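Local coordinates for protein beta-Ala-His dipeptidase (Homo sapiens, PDB 3DLJ) that hydrolyses Xaa-His dipeptides, above all carnosine and anserine, as a secreted homodimeric dipeptidase of the M20 family with two zinc ions per subunit, at residues V73-P77 with I88-I92; E131-L136 with E460-R464; E249-L254 with I343-G349. All coordinates share one frame; numbering follows the deposited sequence.

Interaction 1 (V73-P77 with I88-I92); sequences VDMGP and IPPVI
Val-73 and Val-91 form an antiparallel hydrogen-bonded pair where the outermost strand 69-73 joins strand 91-96 in the six-stranded mixed sheet of the catalytic domain; past this pair the two chains run on side by side as loops. Val-73 N donates to Val-91 O at 2.8 Å, nearly straight (174°); the return bond from Val-91 N lands on a lone pair of Val-73 O, in the carbonyl plane. Val-73 O also meets the CA of Pro-90 at 3.1 Å, a CA-H...O contact beside that bond. The tight part is made by Met-75 and the buried Ile-88, which also packs on Met-176 and Val-182. The Met-75 chain, bent at chi2 and chi3 (-59° and -79°), folds back over the facing segment: CB lies on Ile-88 CG2, CG comes 3.3 Å from Pro-89 O, and CE ends 3.5 Å from Val-91 CG2, the two side chains crossing obliquely. Leu-187 of helix 184-191 packs on Val-73, Met-75 and Val-91 alike, closing this apolar side. The exposed side is looser, made of Gly-76 and Pro-77. Between the backbone bonds a water bridges Met-75 N (3.0 Å) and, with a doubtfully short bond, Ile-88 O. One more backbone bond joins the loops, Ile-88 N to Gly-76 O at 3.0 Å, while Ile-88 CD1 rests 3.2 Å from Pro-77 O.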
loop_
_atom_site.group_PDB
_atom_site.type_symbol
_atom_site.label_atom_id
_atom_site.label_comp_id
_atom_site.label_asym_id
_atom_site.label_seq_id
_atom_site.Cartn_x
_atom_site.Cartn_y
_atom_site.Cartn_z
ATOM N N VAL A 73 5.771 -4.655 -21.419
ATOM C CA VAL A 73 7.090 -5.275 -21.309
ATOM C C VAL A 73 7.006 -6.693 -20.731
ATOM O O VAL A 73 6.516 -6.890 -19.612
ATOM C CB VAL A 73 8.005 -4.426 -20.376
ATOM C CG1 VAL A 73 9.385 -5.066 -20.218
ATOM C CG2 VAL A 73 8.101 -2.985 -20.875
ATOM N N ASP A 74 7.506 -7.669 -21.486
ATOM C CA ASP A 74 7.555 -9.052 -21.028
ATOM C C ASP A 74 8.487 -9.159 -19.806
ATOM O O ASP A 74 9.643 -8.723 -19.853
ATOM C CB ASP A 74 7.991 -9.978 -22.175
ATOM N N MET A 75 7.972 -9.705 -18.708
ATOM C CA MET A 75 8.715 -9.730 -17.447
ATOM C C MET A 75 9.337 -11.097 -17.086
ATOM O O MET A 75 10.136 -11.188 -16.144
ATOM C CB MET A 75 7.832 -9.233 -16.292
ATOM C CG MET A 75 7.239 -7.833 -16.489
ATOM S SD MET A 75 8.495 -6.565 -16.721
ATOM C CE MET A 75 9.027 -6.279 -15.028
ATOM N N GLY A 76 8.969 -12.145 -17.827
ATOM C CA GLY A 76 9.496 -13.493 -17.590
ATOM C C GLY A 76 8.906 -14.176 -16.360
ATOM O O GLY A 76 7.937 -13.681 -15.799
ATOM N N PRO A 77 9.486 -15.329 -15.941
ATOM C CA PRO A 77 8.969 -16.176 -14.848
ATOM C C PRO A 77 9.163 -15.669 -13.413
ATOM O O PRO A 77 10.128 -14.958 -13.107
ATOM C CB PRO A 77 9.728 -17.505 -15.030
ATOM C CG PRO A 77 10.426 -17.395 -16.372
ATOM C CD PRO A 77 10.672 -15.935 -16.570
ATOM N N ILE A 88 5.131 -13.696 -14.885
ATOM C CA ILE A 88 4.837 -12.377 -14.317
ATOM C C ILE A 88 4.059 -11.587 -15.372
ATOM O O ILE A 88 4.380 -11.685 -16.572
ATOM C CB ILE A 88 6.135 -11.628 -13.927
ATOM C CG1 ILE A 88 6.921 -12.421 -12.876
ATOM C CG2 ILE A 88 5.854 -10.241 -13.390
ATOM C CD1 ILE A 88 8.439 -12.196 -12.979
ATOM N N PRO A 89 2.996 -10.852 -14.946
ATOM C CA PRO A 89 2.274 -9.918 -15.816
ATOM C C PRO A 89 3.160 -8.806 -16.374
ATOM O O PRO A 89 4.051 -8.325 -15.658
ATOM C CB PRO A 89 1.211 -9.317 -14.880
ATOM C CG PRO A 89 1.714 -9.568 -13.521
ATOM C CD PRO A 89 2.355 -10.922 -13.620
ATOM N N PRO A 90 2.906 -8.386 -17.634
ATOM C CA PRO A 90 3.730 -7.353 -18.247
ATOM C C PRO A 90 3.636 -6.047 -17.493
ATOM O O PRO A 90 2.667 -5.814 -16.756
ATOM C CB PRO A 90 3.155 -7.212 -19.671
ATOM C CG PRO A 90 1.771 -7.739 -19.592
ATOM C CD PRO A 90 1.851 -8.855 -18.553
ATOM N N VAL A 91 4.664 -5.224 -17.629
ATOM C CA VAL A 91 4.611 -3.898 -17.074
ATOM C C VAL A 91 4.241 -2.968 -18.237
ATOM O O VAL A 91 4.825 -3.054 -19.318
ATOM C CB VAL A 91 5.930 -3.488 -16.395
ATOM C CG1 VAL A 91 5.937 -1.997 -16.127
ATOM C CG2 VAL A 91 6.114 -4.257 -15.065
ATOM N N ILE A 92 3.242 -2.117 -18.021
ATOM C CA ILE A 92 2.933 -1.107 -19.004
ATOM C C ILE A 92 3.881 0.058 -18.822
ATOM O O ILE A 92 4.015 0.590 -17.719
ATOM C CB ILE A 92 1.475 -0.636 -18.921
ATOM C CG1 ILE A 92 0.553 -1.776 -19.350
ATOM C CG2 ILE A 92 1.266 0.646 -19.782
ATOM C CD1 ILE A 92 -0.892 -1.495 -19.110
HETATM O O HOH W 1 5.017 -10.448 -18.666
#

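Interaction 2 (E131-L136 with E460-R464); sequences EVDGKL and EKINR
The carboxylate of Glu-131 lies at the edge of the Arg-464 guanidinium and in its plane, the two groups only 17° apart. The grip is side-on and bidentate: Arg-464 NE reaches Glu-131 OE2 at 2.9 Å and Arg-464 NH1 reaches Glu-131 OE1 at 3.0 Å, each oxygen using its syn lone pair and each bond nearly straight. Arg-464 NH2 turns instead to Asp-25 and Gln-24, and Val-28 of helix 24-35 touches the arginine side chain. An extended first torsion in Glu-131 (CG opposite the backbone N, chi1 -172°) carries its carboxylate across to the arginine.

Beyond Glu-131 in the chain, the type I' turn from Val-132 to Lys-135 makes a beta hairpin, and strand 461-463 adds the third strand of a small antiparallel sheet. Leu-136 and Ile-462 exchange two backbone bonds, Leu-136 N to Ile-462 O at 2.7 Å and Ile-462 N to Leu-136 O at 3.0 Å. Gly-134 O accepts from the backbone N of Arg-464, where helix 464-482 begins. On the face of Lys-135 and Asn-463, Lys-461 CD packs 3.5 Å from Lys-135 CB, and Lys-461 NZ donates to Asn-463 OD1 from above its carbonyl plane. Lys-461 NZ also pairs with Asp-452 and Asp-453. Glu-460, salt-bridged to Arg-139, accepts from the backbone N of zinc ligand Asp-143, linking this strand to the metal site.

A leucine in place of Arg-464 would probably leave the Glu-131 carboxylate without its countercharge and free to turn. Paired charges as well as backbone bonds thus tie the hairpin to the helix start.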
loop_
_atom_site.group_PDB
_atom_site.type_symbol
_atom_site.label_atom_id
_atom_site.label_comp_id
_atom_site.label_asym_id
_atom_site.label_seq_id
_atom_site.Cartn_x
_atom_site.Cartn_y
_atom_site.Cartn_z
ATOM N N GLU A 131 -22.461 0.030 -4.839
ATOM C CA GLU A 131 -22.523 1.345 -4.204
ATOM C C GLU A 131 -23.518 1.313 -3.072
ATOM O O GLU A 131 -24.651 0.899 -3.263
ATOM C CB GLU A 131 -22.914 2.445 -5.203
ATOM C CG GLU A 131 -22.786 3.850 -4.602
ATOM C CD GLU A 131 -22.746 4.965 -5.646
ATOM O OE1 GLU A 131 -23.030 4.709 -6.838
ATOM O OE2 GLU A 131 -22.417 6.105 -5.274
ATOM N N VAL A 132 -23.094 1.757 -1.897
ATOM C CA VAL A 132 -23.971 1.840 -0.731
ATOM C C VAL A 132 -23.677 3.176 -0.069
ATOM O O VAL A 132 -22.536 3.414 0.312
ATOM C CB VAL A 132 -23.729 0.669 0.291
ATOM C CG1 VAL A 132 -24.635 0.805 1.489
ATOM C CG2 VAL A 132 -23.945 -0.732 -0.365
ATOM N N ASP A 133 -24.694 4.037 0.050
ATOM C CA ASP A 133 -24.551 5.383 0.611
ATOM C C ASP A 133 -23.276 6.118 0.131
ATOM O O ASP A 133 -22.412 6.498 0.936
ATOM C CB ASP A 133 -24.611 5.336 2.151
ATOM C CG ASP A 133 -25.822 4.548 2.683
ATOM O OD1 ASP A 133 -26.962 4.801 2.215
ATOM O OD2 ASP A 133 -25.622 3.676 3.580
ATOM N N GLY A 134 -23.163 6.301 -1.181
ATOM C CA GLY A 134 -22.004 6.957 -1.780
ATOM C C GLY A 134 -20.654 6.252 -1.638
ATOM O O GLY A 134 -19.626 6.852 -1.947
ATOM N N LYS A 135 -20.640 5.000 -1.174
ATOM C CA LYS A 135 -19.393 4.229 -1.033
ATOM C C LYS A 135 -19.353 3.063 -2.031
ATOM O O LYS A 135 -20.307 2.288 -2.128
ATOM C CB LYS A 135 -19.249 3.683 0.387
ATOM C CG LYS A 135 -19.262 4.743 1.476
ATOM C CD LYS A 135 -19.445 4.133 2.834
ATOM C CE LYS A 135 -20.896 4.031 3.198
ATOM N NZ LYS A 135 -21.114 2.785 3.989
ATOM N N LEU A 136 -18.259 2.941 -2.765
ATOM C CA LEU A 136 -18.154 1.910 -3.820
ATOM C C LEU A 136 -17.345 0.743 -3.300
ATOM O O LEU A 136 -16.122 0.832 -3.210
ATOM C CB LEU A 136 -17.500 2.493 -5.091
ATOM C CG LEU A 136 -18.068 3.825 -5.613
ATOM C CD1 LEU A 136 -17.165 4.511 -6.676
ATOM C CD2 LEU A 136 -19.482 3.584 -6.147
ATOM N N GLU A 460 -13.570 -3.523 1.591
ATOM C CA GLU A 460 -12.859 -2.416 0.949
ATOM C C GLU A 460 -13.812 -1.588 0.080
ATOM O O GLU A 460 -14.662 -2.135 -0.590
ATOM C CB GLU A 460 -11.734 -2.954 0.045
ATOM C CG GLU A 460 -10.919 -1.838 -0.580
ATOM C CD GLU A 460 -9.867 -2.298 -1.541
ATOM O OE1 GLU A 460 -9.514 -3.518 -1.576
ATOM O OE2 GLU A 460 -9.347 -1.404 -2.250
ATOM N N LYS A 461 -13.631 -0.276 0.081
ATOM C CA LYS A 461 -14.412 0.640 -0.757
ATOM C C LYS A 461 -13.519 1.817 -1.141
ATOM O O LYS A 461 -12.460 2.032 -0.538
ATOM C CB LYS A 461 -15.632 1.186 0.016
ATOM C CG LYS A 461 -15.196 1.846 1.324
ATOM C CD LYS A 461 -16.065 2.955 1.761
ATOM C CE LYS A 461 -15.561 3.608 3.046
ATOM N NZ LYS A 461 -14.758 4.826 2.763
ATOM N N ILE A 462 -13.970 2.577 -2.137
ATOM C CA ILE A 462 -13.586 3.954 -2.286
ATOM C C ILE A 462 -14.889 4.747 -2.298
ATOM O O ILE A 462 -15.893 4.273 -2.860
ATOM C CB ILE A 462 -12.705 4.219 -3.550
ATOM C CG1 ILE A 462 -12.059 5.620 -3.456
ATOM C CG2 ILE A 462 -13.504 3.997 -4.878
ATOM C CD1 ILE A 462 -11.071 5.928 -4.533
ATOM N N ASN A 463 -14.904 5.919 -1.650
ATOM C CA ASN A 463 -16.059 6.817 -1.774
ATOM C C ASN A 463 -16.197 7.387 -3.188
ATOM O O ASN A 463 -15.204 7.790 -3.791
ATOM C CB ASN A 463 -15.996 7.974 -0.757
ATOM C CG ASN A 463 -15.908 7.488 0.676
ATOM O OD1 ASN A 463 -16.278 6.360 0.983
ATOM N ND2 ASN A 463 -15.423 8.340 1.564
ATOM N N ARG A 464 -17.425 7.423 -3.714
ATOM C CA ARG A 464 -17.679 8.057 -5.020
ATOM C C ARG A 464 -17.122 9.490 -5.060
ATOM O O ARG A 464 -16.522 9.907 -6.054
ATOM C CB ARG A 464 -19.180 8.064 -5.355
ATOM C CG ARG A 464 -19.506 8.799 -6.647
ATOM C CD ARG A 464 -21.008 9.043 -6.853
ATOM N NE ARG A 464 -21.662 7.873 -7.424
ATOM C CZ ARG A 464 -21.858 7.654 -8.723
ATOM N NH1 ARG A 464 -22.465 6.543 -9.096
ATOM N NH2 ARG A 464 -21.454 8.524 -9.645
#

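Interaction 3 (E249-L254 with I343-G349); sequences EPMADL and IPGRVIG
Val-347 projects from strand 346-349 toward helix 250-254 and is met from several directions. Its chi1 of -70° sets CG1 opposite the carbonyl carbon and leaves CG2 between the backbone N and the carbonyl carbon. There CG2 touches Leu-254 CD2 at 3.7 Å and Pro-250 CB at 3.8 Å, while CG1 is 3.9 Å from Met-251 SD, that side chain crossing the valine at about a right angle. Leu-254 and Val-347 instead meet at a slant, and the leucine fork carries on past the valine: its CD2 comes to 3.5 Å from Gly-349 N, with CD1 close to the glycine CA. The lack of a side chain at Gly-349 lets Leu-254 come this close, since a beta carbon there would clash with Leu-254 CD1. At the start of the helix the Pro-250 ring leans on backbone carbonyls, its CG 3.2 Å from Gly-345 O, and Met-251 CG sits 3.8 Å from Pro-344 CG. Glu-249, the N-cap residue, lays its side chain across Ile-343 at about a right angle. A polar link comes from water 2, which accepts from Met-251 N and donates to Pro-344 O. Ile-330 of strand 324-331 adds to the apolar cluster by touching Met-251, Leu-254 and Val-347. The axes of 250-254 and 346-349 lie 8.4 Å apart at 19°, a helix nearly along a strand, consistent with the two-layer alpha/beta sandwich of the M20 lid (dimerisation) domain.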
loop_
_atom_site.group_PDB
_atom_site.type_symbol
_atom_site.label_atom_id
_atom_site.label_comp_id
_atom_site.label_asym_id
_atom_site.label_seq_id
_atom_site.Cartn_x
_atom_site.Cartn_y
_atom_site.Cartn_z
ATOM N N GLU A 249 5.440 -29.120 22.696
ATOM C CA GLU A 249 4.554 -28.819 21.578
ATOM C C GLU A 249 4.979 -27.547 20.846
ATOM O O GLU A 249 5.102 -26.487 21.472
ATOM C CB GLU A 249 3.113 -28.720 22.066
ATOM C CG GLU A 249 2.621 -29.978 22.742
ATOM C CD GLU A 249 1.118 -29.941 23.031
ATOM O OE1 GLU A 249 0.618 -30.873 23.692
ATOM O OE2 GLU A 249 0.428 -28.986 22.587
ATOM N N PRO A 250 5.223 -27.655 19.519
ATOM C CA PRO A 250 5.544 -26.491 18.693
ATOM C C PRO A 250 4.662 -25.265 18.990
ATOM O O PRO A 250 5.204 -24.169 19.112
ATOM C CB PRO A 250 5.324 -27.023 17.255
ATOM C CG PRO A 250 5.777 -28.445 17.377
ATOM C CD PRO A 250 5.208 -28.891 18.706
ATOM N N MET A 251 3.337 -25.451 19.113
ATOM C CA MET A 251 2.428 -24.325 19.439
ATOM C C MET A 251 2.728 -23.669 20.793
ATOM O O MET A 251 2.625 -22.444 20.926
ATOM C CB MET A 251 0.967 -24.738 19.401
ATOM C CG MET A 251 0.355 -24.745 18.029
ATOM S SD MET A 251 0.263 -23.138 17.214
ATOM C CE MET A 251 -1.152 -22.355 18.022
ATOM N N ALA A 252 3.083 -24.472 21.796
ATOM C CA ALA A 252 3.402 -23.926 23.111
ATOM C C ALA A 252 4.674 -23.040 23.047
ATOM O O ALA A 252 4.692 -21.973 23.627
ATOM C CB ALA A 252 3.551 -25.062 24.158
ATOM N N ASP A 253 5.711 -23.502 22.336
ATOM C CA ASP A 253 6.935 -22.746 22.081
ATOM C C ASP A 253 6.651 -21.450 21.279
ATOM O O ASP A 253 7.085 -20.371 21.660
ATOM C CB ASP A 253 7.965 -23.620 21.329
ATOM C CG ASP A 253 8.574 -24.742 22.188
ATOM O OD1 ASP A 253 8.515 -24.658 23.436
ATOM O OD2 ASP A 253 9.129 -25.722 21.599
ATOM N N LEU A 254 5.906 -21.565 20.185
ATOM C CA LEU A 254 5.610 -20.409 19.340
ATOM C C LEU A 254 4.820 -19.338 20.061
ATOM O O LEU A 254 5.164 -18.151 19.980
ATOM C CB LEU A 254 4.918 -20.833 18.025
ATOM C CG LEU A 254 4.540 -19.728 17.024
ATOM C CD1 LEU A 254 5.792 -18.925 16.569
ATOM C CD2 LEU A 254 3.770 -20.267 15.816
ATOM N N ILE A 343 -2.282 -31.588 17.803
ATOM C CA ILE A 343 -1.030 -30.906 18.128
ATOM C C ILE A 343 -0.269 -30.724 16.796
ATOM O O ILE A 343 0.258 -31.686 16.268
ATOM C CB ILE A 343 -0.155 -31.767 19.073
ATOM C CG1 ILE A 343 -0.824 -31.954 20.439
ATOM C CG2 ILE A 343 1.258 -31.194 19.209
ATOM C CD1 ILE A 343 -0.278 -33.166 21.183
ATOM N N PRO A 344 -0.253 -29.496 16.239
ATOM C CA PRO A 344 0.522 -29.173 15.022
ATOM C C PRO A 344 1.996 -29.557 15.165
ATOM O O PRO A 344 2.583 -29.292 16.202
ATOM C CB PRO A 344 0.382 -27.647 14.916
ATOM C CG PRO A 344 -0.901 -27.343 15.619
ATOM C CD PRO A 344 -1.013 -28.325 16.736
ATOM N N GLY A 345 2.574 -30.189 14.146
ATOM C CA GLY A 345 3.974 -30.593 14.193
ATOM C C GLY A 345 4.931 -29.464 13.816
ATOM O O GLY A 345 6.044 -29.387 14.313
ATOM N N ARG A 346 4.491 -28.565 12.948
ATOM C CA ARG A 346 5.348 -27.505 12.450
ATOM C C ARG A 346 4.503 -26.273 12.230
ATOM O O ARG A 346 3.534 -26.291 11.455
ATOM C CB ARG A 346 5.970 -27.934 11.103
ATOM C CG ARG A 346 7.281 -27.263 10.770
ATOM C CD ARG A 346 7.785 -27.753 9.394
ATOM N NE ARG A 346 7.366 -26.817 8.359
ATOM C CZ ARG A 346 8.173 -26.329 7.425
ATOM N NH1 ARG A 346 7.702 -25.450 6.529
ATOM N NH2 ARG A 346 9.448 -26.730 7.385
ATOM N N VAL A 347 4.892 -25.194 12.889
ATOM C CA VAL A 347 4.130 -23.953 12.858
ATOM C C VAL A 347 5.057 -22.763 12.597
ATOM O O VAL A 347 6.248 -22.800 12.959
ATOM C CB VAL A 347 3.371 -23.754 14.201
ATOM C CG1 VAL A 347 2.248 -24.753 14.323
ATOM C CG2 VAL A 347 4.343 -23.910 15.385
ATOM N N ILE A 348 4.519 -21.727 11.953
ATOM C CA ILE A 348 5.274 -20.518 11.624
ATOM C C ILE A 348 4.496 -19.285 12.097
ATOM O O ILE A 348 3.405 -18.991 11.594
ATOM C CB ILE A 348 5.571 -20.381 10.067
ATOM C CG1 ILE A 348 6.043 -21.710 9.454
ATOM C CG2 ILE A 348 6.655 -19.298 9.786
ATOM C CD1 ILE A 348 6.404 -21.616 7.987
ATOM N N GLY A 349 5.062 -18.572 13.062
ATOM C CA GLY A 349 4.495 -17.320 13.516
ATOM C C GLY A 349 4.897 -16.209 12.561
ATOM O O GLY A 349 6.004 -16.218 12.026
HETATM O O HOH W 2 1.944 -27.867 18.602
#

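Interaction 3 is the buried one, interactions 1 and 2 partly buried; the three lie well apart, with nearest atoms about 17 to 24 Å from each other. None holds an element used by another: interaction 1 joins two strands at the edge of the six-stranded mixed sheet, interaction 2 sets a separate three-stranded sheet against the start of helix 464-482, and interaction 3 lays a helix on the sheet that holds strand 346-355. Interaction 1 mixes backbone bonds with apolar packing, interaction 2 adds a salt bridge to its backbone bonds, and interaction 3 rests on apolar side chains. Interaction 2 lies near the metal site: the Glu-460 side chain is about 7 Å from a zinc ion, that of Pro-89 about 14 Å.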